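Toll-like receptor 13 (Mus musculus, PDB 4Z0C) recognises bacterial 23S ribosomal RNA as single-stranded RNA through its leucine-rich-repeat ectodomain and signals via MYD88 and TRAF6 to activate NF-kappa-B and inflammatory responses. Local coordinates at residues R192-S197 / L207-N212; L243-L248 / G276-L281; E427-G432 / G442-L447; T578-S583 / S597-L602; F656-N661 / L670-W675. All coordinates share one frame; numbering follows the deposited sequence.

Contact 1: residues R192-S197 / L207-N212; sequences RELNFS and LSASRN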
# COMPACT_ATOMS: atom_id res chain seq x y z
N ARG A 192 26.27 24.16 36.52
CA ARG A 192 26.34 25.59 36.82
C ARG A 192 27.74 26.09 36.57
O ARG A 192 27.97 27.29 36.54
CB ARG A 192 25.96 25.86 38.28
CG ARG A 192 24.54 25.49 38.65
CD ARG A 192 23.59 26.67 38.62
NE ARG A 192 22.23 26.26 38.96
CZ ARG A 192 21.76 26.17 40.20
NH1 ARG A 192 20.51 25.78 40.42
NH2 ARG A 192 22.55 26.45 41.23
N GLU A 193 28.68 25.17 36.36
CA GLU A 193 30.08 25.56 36.20
C GLU A 193 30.80 24.69 35.17
O GLU A 193 30.42 23.55 34.92
CB GLU A 193 30.81 25.44 37.55
CG GLU A 193 31.45 24.07 37.75
CD GLU A 193 31.80 23.75 39.20
OE1 GLU A 193 30.86 23.55 40.01
OE2 GLU A 193 33.00 23.67 39.52
N LEU A 194 31.85 25.25 34.58
CA LEU A 194 32.73 24.49 33.71
C LEU A 194 34.19 24.67 34.15
O LEU A 194 35.09 24.84 33.33
CB LEU A 194 32.56 24.92 32.24
CG LEU A 194 31.38 24.28 31.50
CD1 LEU A 194 31.21 24.86 30.10
CD2 LEU A 194 31.54 22.78 31.43
N ASN A 195 34.40 24.63 35.46
CA ASN A 195 35.72 24.83 36.05
C ASN A 195 36.45 23.50 36.28
O ASN A 195 36.16 22.79 37.24
CB ASN A 195 35.57 25.60 37.37
CG ASN A 195 36.89 25.86 38.07
OD1 ASN A 195 37.97 25.54 37.55
ND2 ASN A 195 36.82 26.43 39.28
N PHE A 196 37.39 23.16 35.40
CA PHE A 196 38.08 21.87 35.52
C PHE A 196 39.47 21.93 36.19
O PHE A 196 40.30 21.07 35.93
CB PHE A 196 38.21 21.19 34.14
CG PHE A 196 36.93 20.58 33.63
CD1 PHE A 196 35.96 21.36 33.03
CD2 PHE A 196 36.71 19.22 33.74
CE1 PHE A 196 34.79 20.80 32.55
CE2 PHE A 196 35.53 18.65 33.26
CZ PHE A 196 34.57 19.45 32.67
N SER A 197 39.72 22.93 37.03
CA SER A 197 41.00 23.06 37.75
C SER A 197 41.50 21.78 38.43
O SER A 197 42.56 21.27 38.11
CB SER A 197 40.89 24.16 38.82
OG SER A 197 40.83 25.44 38.22
N LEU A 207 35.10 16.93 24.57
CA LEU A 207 34.30 17.29 25.74
C LEU A 207 32.96 17.83 25.31
O LEU A 207 32.89 18.67 24.42
CB LEU A 207 35.00 18.35 26.58
CG LEU A 207 34.17 18.93 27.73
CD1 LEU A 207 33.86 17.89 28.80
CD2 LEU A 207 34.82 20.21 28.33
N SER A 208 31.90 17.36 25.94
CA SER A 208 30.60 17.95 25.70
C SER A 208 29.96 18.44 26.98
O SER A 208 29.96 17.74 27.99
CB SER A 208 29.65 16.95 25.00
OG SER A 208 28.37 17.56 24.88
N ALA A 209 29.44 19.66 26.95
CA ALA A 209 28.67 20.17 28.07
C ALA A 209 27.36 20.71 27.52
O ALA A 209 26.73 21.56 28.13
CB ALA A 209 29.44 21.26 28.83
N SER A 210 26.94 20.16 26.39
CA SER A 210 25.75 20.60 25.68
C SER A 210 24.45 20.42 26.48
O SER A 210 24.35 19.55 27.33
CB SER A 210 25.65 19.89 24.33
OG SER A 210 24.63 18.93 24.35
N ARG A 211 23.47 21.29 26.21
CA ARG A 211 22.13 21.23 26.80
C ARG A 211 22.12 21.19 28.33
O ARG A 211 21.50 20.31 28.92
CB ARG A 211 21.35 20.02 26.26
CG ARG A 211 21.40 19.86 24.73
CD ARG A 211 21.03 18.43 24.32
NE ARG A 211 19.58 18.29 24.34
CZ ARG A 211 18.89 17.70 25.31
NH1 ARG A 211 19.52 17.16 26.36
NH2 ARG A 211 17.57 17.64 25.23
N ASN A 212 22.74 22.17 28.97
CA ASN A 212 22.88 22.14 30.43
C ASN A 212 22.04 23.10 31.28
O ASN A 212 22.43 23.43 32.40
CB ASN A 212 24.35 22.23 30.86
CG ASN A 212 25.00 20.86 31.00
OD1 ASN A 212 24.95 20.24 32.06
ND2 ASN A 212 25.64 20.40 29.93

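Contact 2: residues L243-L248 / G276-L281; sequences LSAKHL and GNLPKL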
# COMPACT_ATOMS: atom_id res chain seq x y z
N LEU A 243 35.44 32.38 28.11
CA LEU A 243 36.16 31.33 27.42
C LEU A 243 37.47 31.99 27.04
O LEU A 243 37.53 33.19 26.80
CB LEU A 243 35.39 30.90 26.17
CG LEU A 243 35.10 29.44 25.82
CD1 LEU A 243 35.04 28.51 27.03
CD2 LEU A 243 33.79 29.38 25.05
N SER A 244 38.54 31.22 27.03
CA SER A 244 39.84 31.78 26.72
C SER A 244 40.55 31.02 25.60
O SER A 244 40.81 29.84 25.72
CB SER A 244 40.70 31.81 27.99
OG SER A 244 42.08 31.70 27.67
N ALA A 245 40.89 31.72 24.53
CA ALA A 245 41.58 31.10 23.41
C ALA A 245 42.93 30.49 23.80
O ALA A 245 43.40 29.55 23.16
CB ALA A 245 41.77 32.12 22.29
N LYS A 246 43.56 31.02 24.84
CA LYS A 246 44.84 30.48 25.29
C LYS A 246 44.71 29.06 25.78
O LYS A 246 45.63 28.26 25.65
CB LYS A 246 45.47 31.36 26.37
CG LYS A 246 46.60 32.25 25.85
CD LYS A 246 47.99 31.72 26.25
CE LYS A 246 48.20 30.21 25.96
NZ LYS A 246 48.32 29.86 24.51
N HIS A 247 43.56 28.74 26.35
CA HIS A 247 43.32 27.40 26.86
C HIS A 247 42.77 26.44 25.80
O HIS A 247 42.47 25.29 26.11
CB HIS A 247 42.41 27.46 28.08
CG HIS A 247 43.00 28.21 29.23
ND1 HIS A 247 42.24 28.96 30.10
CD2 HIS A 247 44.29 28.33 29.65
CE1 HIS A 247 43.04 29.51 31.01
NE2 HIS A 247 44.28 29.13 30.76
N LEU A 248 42.63 26.92 24.56
CA LEU A 248 41.99 26.12 23.50
C LEU A 248 42.80 26.09 22.21
O LEU A 248 42.23 26.08 21.12
CB LEU A 248 40.60 26.68 23.19
CG LEU A 248 39.65 26.69 24.40
CD1 LEU A 248 38.43 27.60 24.17
CD2 LEU A 248 39.22 25.27 24.75
N GLY A 276 38.66 33.74 16.34
CA GLY A 276 39.77 34.29 15.58
C GLY A 276 41.14 33.93 16.14
O GLY A 276 42.14 33.99 15.42
N ASN A 277 41.18 33.53 17.40
CA ASN A 277 42.45 33.14 18.04
C ASN A 277 42.63 31.64 18.25
O ASN A 277 43.44 31.22 19.08
CB ASN A 277 42.62 33.87 19.36
CG ASN A 277 42.93 35.34 19.16
OD1 ASN A 277 43.86 35.70 18.44
ND2 ASN A 277 42.10 36.20 19.75
N LEU A 278 41.88 30.83 17.51
CA LEU A 278 42.03 29.38 17.58
C LEU A 278 42.59 28.88 16.25
O LEU A 278 41.83 28.63 15.31
CB LEU A 278 40.69 28.74 17.90
CG LEU A 278 40.02 29.33 19.14
CD1 LEU A 278 38.59 28.84 19.26
CD2 LEU A 278 40.82 28.99 20.38
N PRO A 279 43.91 28.75 16.16
CA PRO A 279 44.58 28.53 14.87
C PRO A 279 44.35 27.14 14.27
O PRO A 279 44.68 26.91 13.10
CB PRO A 279 46.07 28.74 15.21
CG PRO A 279 46.17 28.38 16.66
CD PRO A 279 44.87 28.85 17.27
N LYS A 280 43.79 26.22 15.04
CA LYS A 280 43.56 24.87 14.54
C LYS A 280 42.06 24.62 14.25
O LYS A 280 41.68 23.56 13.79
CB LYS A 280 44.10 23.84 15.52
CG LYS A 280 45.63 23.79 15.61
CD LYS A 280 46.23 23.35 14.30
CE LYS A 280 47.05 22.08 14.47
NZ LYS A 280 47.51 21.53 13.15
N LEU A 281 41.22 25.60 14.55
CA LEU A 281 39.78 25.46 14.39
C LEU A 281 39.43 25.27 12.91
O LEU A 281 39.79 26.08 12.08
CB LEU A 281 39.06 26.68 14.95
CG LEU A 281 37.54 26.57 14.89
CD1 LEU A 281 37.01 25.56 15.91
CD2 LEU A 281 36.87 27.93 15.08

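Contact 3: residues E427-G432 / G442-L447; sequences EVLDLG and GTFRPL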
# COMPACT_ATOMS: atom_id res chain seq x y z
N GLU A 427 27.11 8.63 -9.30
CA GLU A 427 27.19 7.23 -8.93
C GLU A 427 25.94 6.80 -8.18
O GLU A 427 25.52 5.65 -8.26
CB GLU A 427 28.46 6.94 -8.09
CG GLU A 427 29.78 7.05 -8.87
CD GLU A 427 31.05 6.92 -7.99
OE1 GLU A 427 30.93 6.79 -6.75
OE2 GLU A 427 32.17 6.92 -8.55
N VAL A 428 25.34 7.74 -7.45
CA VAL A 428 24.14 7.44 -6.68
C VAL A 428 23.11 8.54 -6.92
O VAL A 428 23.41 9.73 -6.73
CB VAL A 428 24.42 7.40 -5.18
CG1 VAL A 428 23.13 7.07 -4.42
CG2 VAL A 428 25.49 6.37 -4.86
N LEU A 429 21.91 8.15 -7.32
CA LEU A 429 20.84 9.11 -7.53
C LEU A 429 19.59 8.72 -6.75
O LEU A 429 18.97 7.67 -7.02
CB LEU A 429 20.55 9.27 -9.01
CG LEU A 429 19.33 10.13 -9.36
CD1 LEU A 429 19.45 11.56 -8.80
CD2 LEU A 429 19.17 10.14 -10.86
N ASP A 430 19.20 9.55 -5.80
CA ASP A 430 18.06 9.22 -4.95
C ASP A 430 16.84 10.06 -5.32
O ASP A 430 16.77 11.26 -5.00
CB ASP A 430 18.40 9.41 -3.47
CG ASP A 430 17.36 8.78 -2.55
OD1 ASP A 430 16.30 8.30 -3.03
OD2 ASP A 430 17.58 8.79 -1.32
N LEU A 431 15.87 9.42 -5.99
CA LEU A 431 14.64 10.09 -6.40
C LEU A 431 13.46 9.55 -5.64
O LEU A 431 12.31 9.69 -6.06
CB LEU A 431 14.39 9.94 -7.90
CG LEU A 431 15.25 10.92 -8.69
CD1 LEU A 431 15.46 10.45 -10.12
CD2 LEU A 431 14.57 12.27 -8.64
N GLY A 432 13.76 8.90 -4.52
CA GLY A 432 12.75 8.28 -3.70
C GLY A 432 11.72 9.26 -3.16
O GLY A 432 12.01 10.42 -2.97
N GLY A 442 15.20 7.25 -22.09
CA GLY A 442 16.43 8.00 -22.08
C GLY A 442 16.62 8.96 -20.92
O GLY A 442 17.58 9.74 -20.93
N THR A 443 15.73 8.91 -19.93
CA THR A 443 15.78 9.87 -18.82
C THR A 443 17.15 9.87 -18.13
O THR A 443 17.62 10.92 -17.71
CB THR A 443 14.66 9.65 -17.78
OG1 THR A 443 13.40 9.98 -18.37
CG2 THR A 443 14.87 10.54 -16.55
N PHE A 444 17.78 8.70 -18.05
CA PHE A 444 19.07 8.55 -17.35
C PHE A 444 20.22 8.24 -18.31
O PHE A 444 21.28 7.81 -17.88
CB PHE A 444 19.00 7.46 -16.27
CG PHE A 444 17.75 7.51 -15.44
CD1 PHE A 444 17.62 8.44 -14.42
CD2 PHE A 444 16.70 6.64 -15.69
CE1 PHE A 444 16.46 8.51 -13.66
CE2 PHE A 444 15.55 6.68 -14.93
CZ PHE A 444 15.43 7.63 -13.91
N ARG A 445 20.00 8.43 -19.61
CA ARG A 445 21.03 8.18 -20.62
C ARG A 445 22.43 8.75 -20.33
O ARG A 445 23.42 8.05 -20.54
CB ARG A 445 20.58 8.66 -22.01
CG ARG A 445 20.19 7.55 -22.96
CD ARG A 445 21.01 7.61 -24.25
NE ARG A 445 22.35 7.03 -24.08
CZ ARG A 445 22.65 5.75 -24.32
NH1 ARG A 445 21.72 4.91 -24.74
NH2 ARG A 445 23.90 5.32 -24.14
N PRO A 446 22.52 10.02 -19.86
CA PRO A 446 23.84 10.58 -19.59
C PRO A 446 24.59 9.96 -18.42
O PRO A 446 25.80 10.10 -18.36
CB PRO A 446 23.54 12.05 -19.26
CG PRO A 446 22.21 12.31 -19.86
CD PRO A 446 21.46 11.04 -19.73
N LEU A 447 23.88 9.31 -17.50
CA LEU A 447 24.49 8.84 -16.26
C LEU A 447 25.28 7.54 -16.41
O LEU A 447 24.96 6.52 -15.78
CB LEU A 447 23.41 8.71 -15.18
CG LEU A 447 22.58 9.99 -15.04
CD1 LEU A 447 21.54 9.88 -13.93
CD2 LEU A 447 23.51 11.18 -14.79

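Contact 4: residues T578-S583 / S597-L602; sequences TKLDIS and SLFQNL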
# COMPACT_ATOMS: atom_id res chain seq x y z
N THR A 578 20.73 -19.62 -3.88
CA THR A 578 21.31 -19.87 -2.58
C THR A 578 20.31 -19.67 -1.44
O THR A 578 20.35 -20.37 -0.43
CB THR A 578 22.55 -18.95 -2.42
OG1 THR A 578 23.72 -19.69 -2.76
CG2 THR A 578 22.66 -18.38 -1.01
N LYS A 579 19.42 -18.69 -1.61
CA LYS A 579 18.39 -18.39 -0.63
C LYS A 579 17.04 -18.13 -1.30
O LYS A 579 16.97 -17.34 -2.24
CB LYS A 579 18.76 -17.16 0.18
CG LYS A 579 17.67 -16.66 1.10
CD LYS A 579 18.20 -15.54 2.00
CE LYS A 579 17.13 -15.09 2.98
NZ LYS A 579 17.59 -13.98 3.86
N LEU A 580 15.99 -18.77 -0.79
CA LEU A 580 14.62 -18.59 -1.27
C LEU A 580 13.69 -18.33 -0.09
O LEU A 580 13.70 -19.08 0.88
CB LEU A 580 14.15 -19.84 -2.01
CG LEU A 580 12.68 -19.83 -2.40
CD1 LEU A 580 12.46 -18.68 -3.34
CD2 LEU A 580 12.27 -21.14 -3.06
N ASP A 581 12.91 -17.26 -0.15
CA ASP A 581 11.90 -17.00 0.88
C ASP A 581 10.49 -16.81 0.27
O ASP A 581 10.26 -15.92 -0.54
CB ASP A 581 12.28 -15.78 1.72
CG ASP A 581 11.29 -15.49 2.84
OD1 ASP A 581 10.12 -15.16 2.57
OD2 ASP A 581 11.68 -15.54 4.02
N ILE A 582 9.57 -17.69 0.68
CA ILE A 582 8.16 -17.58 0.34
C ILE A 582 7.33 -17.70 1.61
O ILE A 582 6.51 -18.62 1.77
CB ILE A 582 7.72 -18.66 -0.64
CG1 ILE A 582 8.79 -18.84 -1.72
CG2 ILE A 582 6.38 -18.27 -1.26
CD1 ILE A 582 8.44 -19.86 -2.76
N SER A 583 7.56 -16.76 2.52
CA SER A 583 6.89 -16.76 3.81
C SER A 583 5.76 -15.75 3.82
O SER A 583 5.77 -14.81 3.04
CB SER A 583 7.89 -16.42 4.92
OG SER A 583 9.01 -17.30 4.84
N SER A 597 7.50 -31.14 -7.84
CA SER A 597 8.92 -31.20 -8.20
C SER A 597 9.56 -29.83 -8.45
O SER A 597 10.58 -29.75 -9.13
CB SER A 597 9.10 -32.09 -9.44
OG SER A 597 8.21 -31.72 -10.48
N LEU A 598 8.98 -28.78 -7.88
CA LEU A 598 9.45 -27.40 -8.09
C LEU A 598 10.91 -27.15 -7.68
O LEU A 598 11.63 -26.41 -8.36
CB LEU A 598 8.54 -26.43 -7.33
CG LEU A 598 8.76 -24.92 -7.51
CD1 LEU A 598 8.43 -24.49 -8.93
CD2 LEU A 598 7.92 -24.18 -6.51
N PHE A 599 11.35 -27.79 -6.60
CA PHE A 599 12.69 -27.58 -6.06
C PHE A 599 13.77 -28.49 -6.66
O PHE A 599 14.90 -28.53 -6.16
CB PHE A 599 12.69 -27.78 -4.54
CG PHE A 599 11.83 -26.81 -3.80
CD1 PHE A 599 11.92 -25.46 -4.03
CD2 PHE A 599 10.91 -27.26 -2.86
CE1 PHE A 599 11.12 -24.58 -3.34
CE2 PHE A 599 10.11 -26.38 -2.17
CZ PHE A 599 10.21 -25.04 -2.41
N GLN A 600 13.44 -29.23 -7.71
CA GLN A 600 14.37 -30.24 -8.24
C GLN A 600 15.72 -29.73 -8.69
O GLN A 600 16.72 -30.42 -8.55
CB GLN A 600 13.73 -31.00 -9.38
CG GLN A 600 12.91 -32.18 -8.92
CD GLN A 600 12.49 -33.04 -10.08
OE1 GLN A 600 12.24 -32.54 -11.19
NE2 GLN A 600 12.42 -34.34 -9.85
N ASN A 601 15.77 -28.53 -9.24
CA ASN A 601 17.04 -28.05 -9.77
C ASN A 601 17.85 -27.20 -8.79
O ASN A 601 18.98 -26.80 -9.08
CB ASN A 601 16.82 -27.30 -11.08
CG ASN A 601 16.94 -28.21 -12.26
OD1 ASN A 601 16.05 -29.01 -12.53
ND2 ASN A 601 18.06 -28.11 -12.96
N LEU A 602 17.27 -26.94 -7.63
CA LEU A 602 17.87 -26.03 -6.69
C LEU A 602 18.89 -26.79 -5.84
O LEU A 602 18.75 -26.92 -4.63
CB LEU A 602 16.81 -25.35 -5.82
CG LEU A 602 15.69 -24.59 -6.55
CD1 LEU A 602 14.82 -23.83 -5.54
CD2 LEU A 602 16.25 -23.64 -7.61

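Contact 5: residues F656-N661 / L670-W675; sequences FDVYGN and LWFKNW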
# COMPACT_ATOMS: atom_id res chain seq x y z
N PHE A 656 16.77 -26.46 11.50
CA PHE A 656 15.46 -26.90 11.03
C PHE A 656 14.43 -26.39 12.02
O PHE A 656 14.43 -26.80 13.18
CB PHE A 656 15.39 -28.42 10.92
CG PHE A 656 14.02 -28.95 10.60
CD1 PHE A 656 13.51 -28.86 9.31
CD2 PHE A 656 13.25 -29.58 11.58
CE1 PHE A 656 12.25 -29.37 8.99
CE2 PHE A 656 12.00 -30.09 11.27
CZ PHE A 656 11.49 -29.98 9.97
N ASP A 657 13.58 -25.48 11.55
CA ASP A 657 12.78 -24.66 12.44
C ASP A 657 11.34 -25.02 12.27
O ASP A 657 10.74 -24.77 11.22
CB ASP A 657 13.00 -23.18 12.12
CG ASP A 657 12.38 -22.26 13.15
OD1 ASP A 657 11.46 -22.70 13.89
OD2 ASP A 657 12.79 -21.09 13.20
N VAL A 658 10.76 -25.58 13.33
CA VAL A 658 9.38 -26.03 13.29
C VAL A 658 8.65 -25.52 14.54
O VAL A 658 7.64 -26.06 14.99
CB VAL A 658 9.32 -27.56 13.09
CG1 VAL A 658 9.70 -28.30 14.38
CG2 VAL A 658 7.97 -27.99 12.55
N TYR A 659 9.21 -24.44 15.08
CA TYR A 659 8.60 -23.66 16.14
C TYR A 659 7.28 -23.03 15.66
O TYR A 659 7.11 -22.75 14.49
CB TYR A 659 9.58 -22.58 16.57
CG TYR A 659 9.07 -21.56 17.56
CD1 TYR A 659 8.70 -21.92 18.86
CD2 TYR A 659 9.01 -20.20 17.21
CE1 TYR A 659 8.24 -20.97 19.76
CE2 TYR A 659 8.56 -19.25 18.10
CZ TYR A 659 8.18 -19.64 19.37
OH TYR A 659 7.72 -18.69 20.26
N GLY A 660 6.34 -22.82 16.59
CA GLY A 660 5.06 -22.23 16.26
C GLY A 660 4.16 -23.14 15.44
O GLY A 660 3.28 -22.65 14.74
N ASN A 661 4.40 -24.45 15.49
CA ASN A 661 3.53 -25.41 14.80
C ASN A 661 2.56 -26.13 15.74
O ASN A 661 2.32 -25.67 16.86
CB ASN A 661 4.34 -26.39 13.96
CG ASN A 661 4.78 -25.78 12.65
OD1 ASN A 661 4.22 -26.08 11.61
ND2 ASN A 661 5.74 -24.87 12.69
N LEU A 670 7.18 -39.90 17.04
CA LEU A 670 8.16 -40.58 17.88
C LEU A 670 9.56 -40.51 17.28
O LEU A 670 10.49 -40.17 17.98
CB LEU A 670 7.76 -42.03 18.17
CG LEU A 670 8.78 -42.79 19.03
CD1 LEU A 670 8.92 -42.08 20.37
CD2 LEU A 670 8.39 -44.24 19.24
N TRP A 671 9.71 -40.80 15.99
CA TRP A 671 11.04 -40.66 15.40
C TRP A 671 11.60 -39.23 15.54
O TRP A 671 12.76 -39.04 15.91
CB TRP A 671 11.07 -41.08 13.92
CG TRP A 671 12.44 -40.79 13.35
CD1 TRP A 671 13.56 -41.58 13.44
CD2 TRP A 671 12.85 -39.59 12.66
NE1 TRP A 671 14.63 -40.96 12.83
CE2 TRP A 671 14.23 -39.74 12.35
CE3 TRP A 671 12.19 -38.42 12.26
CZ2 TRP A 671 14.95 -38.76 11.65
CZ3 TRP A 671 12.92 -37.45 11.58
CH2 TRP A 671 14.27 -37.62 11.27
N PHE A 672 10.76 -38.23 15.25
CA PHE A 672 11.19 -36.84 15.28
C PHE A 672 11.65 -36.41 16.68
O PHE A 672 12.72 -35.85 16.83
CB PHE A 672 10.10 -35.89 14.76
CG PHE A 672 10.48 -34.42 14.86
CD1 PHE A 672 11.39 -33.87 13.96
CD2 PHE A 672 9.95 -33.61 15.86
CE1 PHE A 672 11.74 -32.53 14.04
CE2 PHE A 672 10.30 -32.28 15.96
CZ PHE A 672 11.20 -31.74 15.05
N LYS A 673 10.85 -36.71 17.70
CA LYS A 673 11.14 -36.36 19.08
C LYS A 673 12.50 -36.87 19.55
O LYS A 673 13.27 -36.14 20.18
CB LYS A 673 10.02 -36.87 19.99
CG LYS A 673 10.41 -37.00 21.45
CD LYS A 673 9.42 -37.91 22.17
CE LYS A 673 9.85 -38.25 23.59
NZ LYS A 673 10.95 -39.27 23.63
N ASN A 674 12.80 -38.13 19.25
CA ASN A 674 14.09 -38.71 19.63
C ASN A 674 15.27 -38.16 18.82
O ASN A 674 16.32 -37.87 19.39
CB ASN A 674 14.04 -40.24 19.53
CG ASN A 674 13.23 -40.85 20.65
OD1 ASN A 674 13.28 -40.39 21.79
ND2 ASN A 674 12.43 -41.85 20.32
N TRP A 675 15.07 -38.01 17.51
CA TRP A 675 16.12 -37.54 16.62
C TRP A 675 16.42 -36.06 16.88
O TRP A 675 17.58 -35.65 16.87
CB TRP A 675 15.73 -37.75 15.15
CG TRP A 675 16.66 -37.06 14.19
CD1 TRP A 675 17.84 -37.55 13.70
CD2 TRP A 675 16.51 -35.74 13.63
NE1 TRP A 675 18.43 -36.62 12.87
CE2 TRP A 675 17.63 -35.51 12.80
CE3 TRP A 675 15.54 -34.75 13.74
CZ2 TRP A 675 17.80 -34.32 12.09
CZ3 TRP A 675 15.71 -33.56 13.03
CH2 TRP A 675 16.83 -33.36 12.22

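Contact 1: residues R192-S197 / L207-N212
Leu-194 and Phe-196 of one repeat look across at Ala-209 and Leu-207 of the next, so that two side chains on either strip meet two on the other. The methyl CD2 of Leu-194 lies 3.7 Å from Ala-209 CB. Beside it, the far end of the Phe-196 ring reaches Leu-207, with CZ at 4.2 Å from CD1 and the methyl standing oblique to the ring. Leu-194 and Phe-196 also touch each other: Leu-194 CD2 lies at the edge of the Phe-196 ring, in its plane, 4.0 Å from CE1. With CG of Leu-194 anti to the carbonyl carbon (chi1 -82°), the CD2 methyl is set between that ring and Ala-209. Between Leu-194 and Phe-196, Asn-195 points to the other side of the chain, and its OD1 takes two donors from Ser-197: the backbone N, above the carbonyl plane, which makes an Asx turn, and OG at 2.9 Å, in the plane and on a lone pair. Asn-212, at the asparagine position of the leucine-rich-repeat motif, bonds through ND2 to Phe-186 O and through OD1 to Leu-191 N, while Ser-210 and Arg-211 touch N-linked sugar. The contact thus joins LRR 7 to LRR 8 by apolar touches between buried side chains; no hydrogen bond crosses between the two segments, and their cohesion probably comes from dispersion and the exclusion of water.

Contact 2: residues L243-L248 / G276-L281
Ala-245 and Asn-277 bring the two backbones to within 5.8 Å, CA to CA, where a short 3-10 segment meets an irregular loop. Residues 245-247 are wound by bonds from His-247 N to Ser-244 O and from Leu-248 N to Ala-245 O, whereas the other segment folds into a type I turn from Leu-278 to Leu-281. No hydrogen bond passes directly between the two, but the side chain of Gln-249 joins them, its NE2 bonding to both Ala-245 O and Asn-277 O. Ala-245 CB presses on Asn-277 CB at 3.5 Å and lies 3.7 Å from Asn-277 O. One branch of Leu-278 does the rest: its CD2 enters the angle between Ala-245 and Leu-248, 3.8 Å from Ala-245 CB and 3.6 Å from Leu-248 CB. The same methyl also rests 3.3 Å from Leu-248 O. Leu-278 CG stands opposite the carbonyl carbon (chi1 -53°), which brings the branch into that angle although its CB starts off to one side. Asn-277 remains at the exposed margin, while Leu-248 and Leu-278 are buried. Deeper in, Leu-243 and Leu-281 both touch Met-254 of the intervening strand. Each segment leads back toward a strand, 253-255 or 283-285, and the arrangement is that of two consecutive coils of a leucine-rich-repeat solenoid, stacked through the loops that precede their strands.

Contact 3: residues E427-G432 / G442-L447
Leu-429 and Leu-447 form the closer half of this buried contact: their side chains cross at about a right angle, and Leu-429 CD2 lies 3.9 Å from Leu-447 CD1. That same CD2 is 4.2 Å from Phe-444 CE1, oblique to the ring. Leu-431 runs past Phe-444 in the opposite direction and sets CD1 at the ring edge, near its plane, again 4.2 Å from CE1. The ring is backed within its own turn by Thr-443, whose CG2 lies 3.8 Å above the centre of one face, and Leu-453 of the next strand touches it as well. The loose side is that of the loop: Arg-445, between two successive type I turns, is exposed and poorly ordered. Across the strand, Val-428 and Asp-430 belong to the other surface, and the nearest atom of the bound RNA is about 5 Å from the nearest atom of the contact. There Asp-430 OD1 receives Gly-432 N at 3.0 Å, on its anti side but tilted 31° out of the carboxylate plane, in an Asx turn. Leu-431 O is held by Asn-434 and Asn-458. Alternate residues thus serve different ends: Leu-429 and Leu-431 join an apolar core completed by the returning loop, while Asp-430 and the asparagines hold the backbone where the strand ends.

Contact 4: residues T578-S583 / S597-L602
Leu-580 holds CG anti to its backbone nitrogen (chi1 173°), which sends its branches toward the loop, while Phe-599 has CG opposite its carbonyl carbon (chi1 -63°), which turns the ring back toward the strand. The two side chains cross at about a right angle, and Leu-580 CD2 meets the ring at its edge, near the ring plane, 3.6 Å from Phe-599 CE1. A more distant neighbour, Leu-602, brings CD1 to 4.5 Å from the same methyl. Two linked type I turns, 597-600 and 599-602, present both residues on the inward side of the loop; Met-622 and Leu-626 from the following coil also touch Phe-599. On the other side of strand 579-581 the chemistry is polar. Asp-581 OD1 accepts Ser-583 N at 3.0 Å from above the carboxylate plane, closing an Asx turn, and this bond probably helps to orient the carboxylate whose OD2 hydrogen-bonds N6 of an adenine in the bound RNA. Ser-583 packs on a guanine base and Lys-579 on a sugar. A leucine turned into the core and an aspartate turned to the concave surface show the division of labour of a leucine-rich repeat, here with that surface serving as the site for single-stranded RNA.

Contact 5: residues F656-N661 / L670-W675
The C-terminal cap of the leucine-rich-repeat solenoid begins to close here, where Phe-656 in the last strand, 655-657, and Val-658 just after it meet Phe-672 of helix 670-678 in the LRRCT region. Phe-672, buried, makes both of the touches from the helix. Its CE1 lies 3.7 Å from Phe-656 CE2 and 4.1 Å from Phe-656 CD2, the two phenyl side chains meeting obliquely. Its CZ lies 3.8 Å from Val-658 CG1, which arrives from the opposite direction. Phe-672 has its ring pointing away from its own nitrogen (chi1 177°), an extended setting that carries it toward Val-658, whose CA lies 11.1 Å from the CA of Phe-672. On the strand's other side Asp-657 OD1 accepts Tyr-659 N almost end-on at 3.1 Å, an Asx turn, while OD2 forms a salt bridge with Arg-635. Asn-661 bonds to Leu-634 O and Leu-639 N of the preceding coil. Within the helix, Trp-671 and Trp-675 lie against one another. Between the two segments only carbon atoms meet, consistent with a cap that covers the end of the hydrophobic core, while Asp-657 and Asn-661 bond back to the preceding coil.

Along the chain the five contacts follow one another in series, each closing before the next opens, as expected of a solenoid built coil by coil. Contacts 1 and 2 sit close, their centres about 17 Å apart, whereas contacts 1 and 4 lie about 60 Å apart on opposite sides of the chain's centre. Contact 3 falls in between, about 47 Å from contact 1 and 34 Å from contact 4, and contact 5 ends the series about 21 Å beyond contact 4. Contacts 1, 3, 4 and 5 each include one of the parallel strands of the concave face; contact 2 joins loops alone. Core packing thus recurs around the curve, and at contact 4 the concave surface meets RNA directly.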